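Kallikrein-10 (Homo sapiens, PDB 5LPE) is a secreted, zymogen-like serine peptidase of the kallikrein subfamily, inhibited by zinc, with a tumour-suppressor role in breast and prostate cancer. Local coordinates at residues A[125-130]-A[151-156]; A[199-204]-A[215-220]. All coordinates share one frame; numbering follows the deposited sequence.

Contact 1 of 2, residues A[125-130]-A[151-156]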
loop_
_atom_site.group_PDB
_atom_site.type_symbol
_atom_site.label_atom_id
_atom_site.label_comp_id
_atom_site.label_asym_id
_atom_site.label_seq_id
_atom_site.Cartn_x
_atom_site.Cartn_y
_atom_site.Cartn_z
ATOM N N ASP A 125 -11.764 8.957 10.000
ATOM C CA ASP A 125 -10.392 9.377 10.230
ATOM C C ASP A 125 -9.835 9.971 8.951
ATOM O O ASP A 125 -10.167 9.522 7.853
ATOM C CB ASP A 125 -9.521 8.199 10.671
ATOM C CG ASP A 125 -9.900 7.658 12.025
ATOM O OD1 ASP A 125 -10.977 8.013 12.538
ATOM O OD2 ASP A 125 -9.120 6.859 12.579
ATOM N N GLN A 126 -8.954 10.933 9.109
ATOM C CA GLN A 126 -8.295 11.525 7.984
ATOM C C GLN A 126 -6.942 10.821 7.773
ATOM O O GLN A 126 -6.105 10.820 8.600
ATOM C CB GLN A 126 -8.211 13.025 8.156
ATOM C CG GLN A 126 -9.471 13.718 7.692
ATOM C CD GLN A 126 -9.208 15.031 7.008
ATOM O OE1 GLN A 126 -9.338 15.174 5.805
ATOM N NE2 GLN A 126 -8.832 15.988 7.769
ATOM N N CYS A 127 -6.767 10.190 6.642
ATOM C CA CYS A 127 -5.588 9.409 6.325
ATOM C C CYS A 127 -4.950 10.001 5.074
ATOM O O CYS A 127 -5.403 11.013 4.548
ATOM C CB CYS A 127 -5.968 7.935 6.149
ATOM S SG CYS A 127 -6.819 7.218 7.595
ATOM N N GLN A 128 -3.885 9.377 4.614
ATOM C CA GLN A 128 -3.142 9.850 3.474
ATOM C C GLN A 128 -2.645 8.752 2.576
ATOM O O GLN A 128 -2.314 7.715 3.018
ATOM C CB GLN A 128 -1.921 10.608 3.959
ATOM C CG GLN A 128 -2.014 12.106 3.931
ATOM C CD GLN A 128 -0.759 12.804 3.453
ATOM O OE1 GLN A 128 -0.827 13.698 2.630
ATOM N NE2 GLN A 128 0.372 12.445 4.003
ATOM N N VAL A 129 -2.605 9.032 1.295
ATOM C CA VAL A 129 -2.089 8.130 0.276
ATOM C C VAL A 129 -1.147 8.909 -0.627
ATOM O O VAL A 129 -1.525 9.952 -1.170
ATOM C CB VAL A 129 -3.217 7.488 -0.546
ATOM C CG1 VAL A 129 -3.803 6.335 0.216
ATOM C CG2 VAL A 129 -4.287 8.550 -0.854
ATOM N N ALA A 130 0.070 8.391 -0.795
ATOM C CA ALA A 130 1.088 8.986 -1.642
ATOM C C ALA A 130 1.264 8.124 -2.884
ATOM O O ALA A 130 1.294 6.897 -2.796
ATOM C CB ALA A 130 2.403 9.112 -0.882
ATOM N N ILE A 151 -7.467 11.371 2.614
ATOM C CA ILE A 151 -8.486 10.368 2.350
ATOM C C ILE A 151 -9.268 10.177 3.628
ATOM O O ILE A 151 -8.718 10.283 4.727
ATOM C CB ILE A 151 -7.849 9.042 1.826
ATOM C CG1 ILE A 151 -8.527 8.581 0.538
ATOM C CG2 ILE A 151 -7.930 7.970 2.868
ATOM C CD1 ILE A 151 -7.705 7.623 -0.303
ATOM N N THR A 152 -10.544 9.864 3.464
ATOM C CA THR A 152 -11.471 9.708 4.575
ATOM C C THR A 152 -11.909 8.263 4.667
ATOM O O THR A 152 -12.469 7.729 3.714
ATOM C CB THR A 152 -12.692 10.622 4.414
ATOM O OG1 THR A 152 -12.253 11.988 4.294
ATOM C CG2 THR A 152 -13.634 10.475 5.593
ATOM N N ILE A 153 -11.646 7.626 5.802
ATOM C CA ILE A 153 -12.123 6.261 5.964
ATOM C C ILE A 153 -13.643 6.291 5.930
ATOM O O ILE A 153 -14.282 7.051 6.663
ATOM C CB ILE A 153 -11.607 5.633 7.267
ATOM C CG1 ILE A 153 -10.080 5.672 7.359
ATOM C CG2 ILE A 153 -12.126 4.203 7.391
ATOM C CD1 ILE A 153 -9.382 4.835 6.341
ATOM N N LEU A 154 -14.224 5.497 5.056
ATOM C CA LEU A 154 -15.658 5.316 5.013
ATOM C C LEU A 154 -16.011 4.067 5.797
ATOM O O LEU A 154 -15.145 3.319 6.255
ATOM C CB LEU A 154 -16.152 5.215 3.572
ATOM C CG LEU A 154 -15.758 6.375 2.661
ATOM C CD1 LEU A 154 -16.388 6.177 1.289
ATOM C CD2 LEU A 154 -16.170 7.708 3.285
ATOM N N SER A 155 -17.268 3.780 5.860
ATOM C CA SER A 155 -17.509 2.642 6.709
ATOM C C SER A 155 -17.851 1.426 5.864
ATOM O O SER A 155 -18.336 1.573 4.737
ATOM C CB SER A 155 -18.663 2.944 7.662
ATOM O OG SER A 155 -19.642 3.694 6.979
ATOM N N PRO A 156 -17.619 0.197 6.380
ATOM C CA PRO A 156 -17.786 -1.000 5.540
ATOM C C PRO A 156 -19.244 -1.258 5.200
ATOM O O PRO A 156 -19.744 -2.381 5.299
ATOM C CB PRO A 156 -17.221 -2.122 6.427
ATOM C CG PRO A 156 -17.285 -1.585 7.851
ATOM C CD PRO A 156 -17.057 -0.124 7.708
#
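The flat groups that meet here are peptide units, and their carbonyls are used in two ways. Ile-153 N donates to Asp-125 O (3.2 Å) within the plane of that carbonyl, and Cys-127 N reaches Ile-151 O (2.7 Å) in the plane as well, along an almost straight N-H line of 177°. The return bond differs: Ile-151 N sits above the carbonyl plane of Cys-127, 2.9 Å from its O, and meets it at a more bent 148°. Cys-127 and Ile-151 are thus an antiparallel hydrogen-bonded pair, flanked by the non-hydrogen-bonded pair Gln-126 and Thr-152, whose polar side chains share the opposite face of the sheet. The strands, 126-130 and 151-153, are the first two of the second beta barrel of the chymotrypsin fold. Residues on the apolar face are small or branched, as suits a barrel interior, and Cys-127, Val-129, Ile-151 and Ile-153 all touch Leu-191. Cys-127 holds SG beside its own backbone N, anti to the carbonyl carbon (chi1 -56°). There the sulfur lies against Ile-153, 3.6 Å from its CG1, while forming the disulfide to Cys-193 that ties this strand to strand 190-193. Cys-127 CB turns instead to the CG2 branch of Ile-151, at 3.8 Å. The other branch of Ile-151 runs out to Val-129 and crosses it at about a right angle, its CD1 tip lying 3.6 Å from Val-129 CG2 and somewhat farther from CG1.

Contact 2 of 2, residues A[199-204]-A[215-220]. With SO4 (sulfate ion), chain C.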
loop_
_atom_site.group_PDB
_atom_site.type_symbol
_atom_site.label_atom_id
_atom_site.label_comp_id
_atom_site.label_asym_id
_atom_site.label_seq_id
_atom_site.Cartn_x
_atom_site.Cartn_y
_atom_site.Cartn_z
ATOM N N GLY A 199 -3.569 0.324 5.560
ATOM C CA GLY A 199 -4.100 -0.392 4.416
ATOM C C GLY A 199 -3.141 -0.507 3.255
ATOM O O GLY A 199 -2.310 0.374 3.022
ATOM N N ILE A 200 -3.309 -1.574 2.480
ATOM C CA ILE A 200 -2.650 -1.745 1.188
ATOM C C ILE A 200 -3.718 -1.784 0.100
ATOM O O ILE A 200 -4.696 -2.525 0.212
ATOM C CB ILE A 200 -1.783 -3.016 1.158
ATOM C CG1 ILE A 200 -0.654 -2.902 2.188
ATOM C CG2 ILE A 200 -1.242 -3.248 -0.253
ATOM C CD1 ILE A 200 0.445 -1.998 1.769
ATOM N N LEU A 201 -3.529 -0.978 -0.942
ATOM C CA LEU A 201 -4.530 -0.816 -1.992
ATOM C C LEU A 201 -4.778 -2.124 -2.726
ATOM O O LEU A 201 -3.853 -2.720 -3.281
ATOM C CB LEU A 201 -4.067 0.258 -2.968
ATOM C CG LEU A 201 -4.967 0.589 -4.140
ATOM C CD1 LEU A 201 -6.353 0.985 -3.673
ATOM C CD2 LEU A 201 -4.302 1.701 -4.891
ATOM N N SER A 202 -6.037 -2.557 -2.739
ATOM C CA SER A 202 -6.416 -3.808 -3.387
ATOM C C SER A 202 -7.039 -3.550 -4.756
ATOM O O SER A 202 -6.474 -3.973 -5.765
ATOM C CB SER A 202 -7.359 -4.634 -2.496
ATOM O OG SER A 202 -7.515 -5.966 -2.970
ATOM N N TRP A 203 -8.196 -2.881 -4.804
ATOM C CA TRP A 203 -8.845 -2.499 -6.058
ATOM C C TRP A 203 -9.673 -1.244 -5.809
ATOM O O TRP A 203 -9.639 -0.669 -4.724
ATOM C CB TRP A 203 -9.710 -3.632 -6.620
ATOM C CG TRP A 203 -10.609 -4.237 -5.585
ATOM C CD1 TRP A 203 -10.277 -5.187 -4.645
ATOM C CD2 TRP A 203 -11.986 -3.933 -5.371
ATOM N NE1 TRP A 203 -11.370 -5.488 -3.870
ATOM C CE2 TRP A 203 -12.428 -4.730 -4.293
ATOM C CE3 TRP A 203 -12.887 -3.063 -5.985
ATOM C CZ2 TRP A 203 -13.713 -4.679 -3.825
ATOM C CZ3 TRP A 203 -14.161 -3.013 -5.517
ATOM C CH2 TRP A 203 -14.571 -3.820 -4.446
ATOM N N GLY A 204 -10.419 -0.816 -6.823
ATOM C CA GLY A 204 -11.267 0.352 -6.704
ATOM C C GLY A 204 -10.657 1.648 -7.186
ATOM O O GLY A 204 -11.163 2.718 -6.827
ATOM N N ALA A 215 -11.757 3.748 -3.061
ATOM C CA ALA A 215 -10.916 2.598 -3.321
ATOM C C ALA A 215 -11.053 1.596 -2.190
ATOM O O ALA A 215 -11.589 1.891 -1.125
ATOM C CB ALA A 215 -9.452 3.012 -3.475
ATOM N N VAL A 216 -10.469 0.426 -2.399
ATOM C CA VAL A 216 -10.632 -0.702 -1.500
ATOM C C VAL A 216 -9.240 -1.123 -1.065
ATOM O O VAL A 216 -8.433 -1.578 -1.887
ATOM C CB VAL A 216 -11.399 -1.861 -2.151
ATOM C CG1 VAL A 216 -11.399 -3.087 -1.232
ATOM C CG2 VAL A 216 -12.813 -1.436 -2.457
ATOM N N TYR A 217 -8.957 -0.959 0.226
ATOM C CA TYR A 217 -7.669 -1.273 0.816
ATOM C C TYR A 217 -7.803 -2.481 1.730
ATOM O O TYR A 217 -8.852 -2.701 2.350
ATOM C CB TYR A 217 -7.130 -0.095 1.615
ATOM C CG TYR A 217 -6.698 1.080 0.780
ATOM C CD1 TYR A 217 -7.628 1.983 0.272
ATOM C CD2 TYR A 217 -5.348 1.317 0.540
ATOM C CE1 TYR A 217 -7.224 3.070 -0.485
ATOM C CE2 TYR A 217 -4.924 2.411 -0.216
ATOM C CZ TYR A 217 -5.867 3.288 -0.729
ATOM O OH TYR A 217 -5.453 4.376 -1.493
ATOM N N THR A 218 -6.739 -3.271 1.806
ATOM C CA THR A 218 -6.708 -4.340 2.787
ATOM C C THR A 218 -6.522 -3.727 4.170
ATOM O O THR A 218 -5.673 -2.858 4.359
ATOM C CB THR A 218 -5.589 -5.331 2.474
ATOM O OG1 THR A 218 -5.734 -5.803 1.129
ATOM C CG2 THR A 218 -5.660 -6.528 3.435
ATOM N N GLN A 219 -7.323 -4.155 5.142
ATOM C CA GLN A 219 -7.235 -3.567 6.471
ATOM C C GLN A 219 -6.104 -4.268 7.217
ATOM O O GLN A 219 -6.222 -5.439 7.579
ATOM C CB GLN A 219 -8.571 -3.730 7.183
ATOM C CG GLN A 219 -8.738 -2.969 8.457
ATOM C CD GLN A 219 -10.117 -3.174 9.026
ATOM O OE1 GLN A 219 -10.804 -4.132 8.677
ATOM N NE2 GLN A 219 -10.529 -2.279 9.904
ATOM N N ILE A 220 -5.025 -3.534 7.495
ATOM C CA ILE A 220 -3.765 -4.161 7.901
ATOM C C ILE A 220 -3.767 -4.539 9.387
ATOM O O ILE A 220 -3.048 -5.458 9.790
ATOM C CB ILE A 220 -2.587 -3.231 7.527
ATOM C CG1 ILE A 220 -2.590 -2.936 6.020
ATOM C CG2 ILE A 220 -1.244 -3.839 7.861
ATOM C CD1 ILE A 220 -2.440 -4.159 5.098
HETATM S S SO4 C . -9.930 -1.482 -10.206
HETATM O O1 SO4 C . -10.397 -1.195 -11.498
HETATM O O2 SO4 C . -9.838 -2.903 -10.212
HETATM O O3 SO4 C . -8.617 -0.956 -9.916
HETATM O O4 SO4 C . -10.890 -1.093 -9.223
#
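From its CB, which lies near the sulfate, the side chain of Trp-203 turns into the crowded position between backbone N and carbonyl carbon (chi1 48°), and the indole comes to lie alongside Val-216, both side chains pointing the same way. NE1 and CE2 both pass Val-216 CG1 at 3.6 Å. Farther out the benzo ring lies under Val-216 CG2, which stands over the face of the six-membered ring in a CH-pi contact, 3.5 Å from its centroid; CD2, CE3, CZ3 and CZ2 lie against this methyl, and CH2, at the tip, still touches it. The forked valine thus offers one branch to each part of the indole, and the ring of Tyr-163 adds an edge-to-face partner. Replacing Trp-203 by an alanine removes the indole, and would probably leave Val-216 less well packed and Tyr-163 without this ring partner. Backbone geometry sets up this pairing: Val-216 O accepts from both Ser-202 N (2.7 Å) and Trp-203 N (3.2 Å), a classic beta bulge in the antiparallel hairpin of strands 196-203 and 215-219. In trypsin-like peptidases this Ser-Trp-Gly segment borders the substrate cleft, probably so here too. Ser-202 OG, anti to its backbone N, hydrogen-bonds Asp-95, a zinc ligand and, by similarity, a charge-relay residue. Gly-204 takes backbone angles (phi 95°) at which a beta carbon would crowd the carbonyl oxygen of Trp-203; its N donates to O4 of a sulfate probably from the crystallisation liquor. On the other face, Leu-201 CD1 lies over the ring of Tyr-217, 3.9 Å from its centroid, and touches Ala-215 CB at 3.7 Å. Gly-199 suits its place because a beta carbon would collide with Tyr-217 CB.

In the fold
Both strands of contact 1 precede those of contact 2 in the sequence, and both contacts belong to the same six-stranded antiparallel barrel, with centres about 11 Å apart. Strands 126-131 and 147-153 begin the order across the sheet. Strand 171-176 then lies between 147-153 and 215-219, while strand 190-193 links 196-203 back to 126-131, so the two contacts sit on different parts of the barrel wall. They meet in its interior, where Val-129 CG1 of contact 1 packs against Tyr-217 OH of contact 2 at 3.1 Å. Contact 1 lies farther from the chain centre, whereas contact 2 reaches, through Ser-202, the zinc site, whose ligands His-44 and Asp-95 are by similarity charge-relay residues.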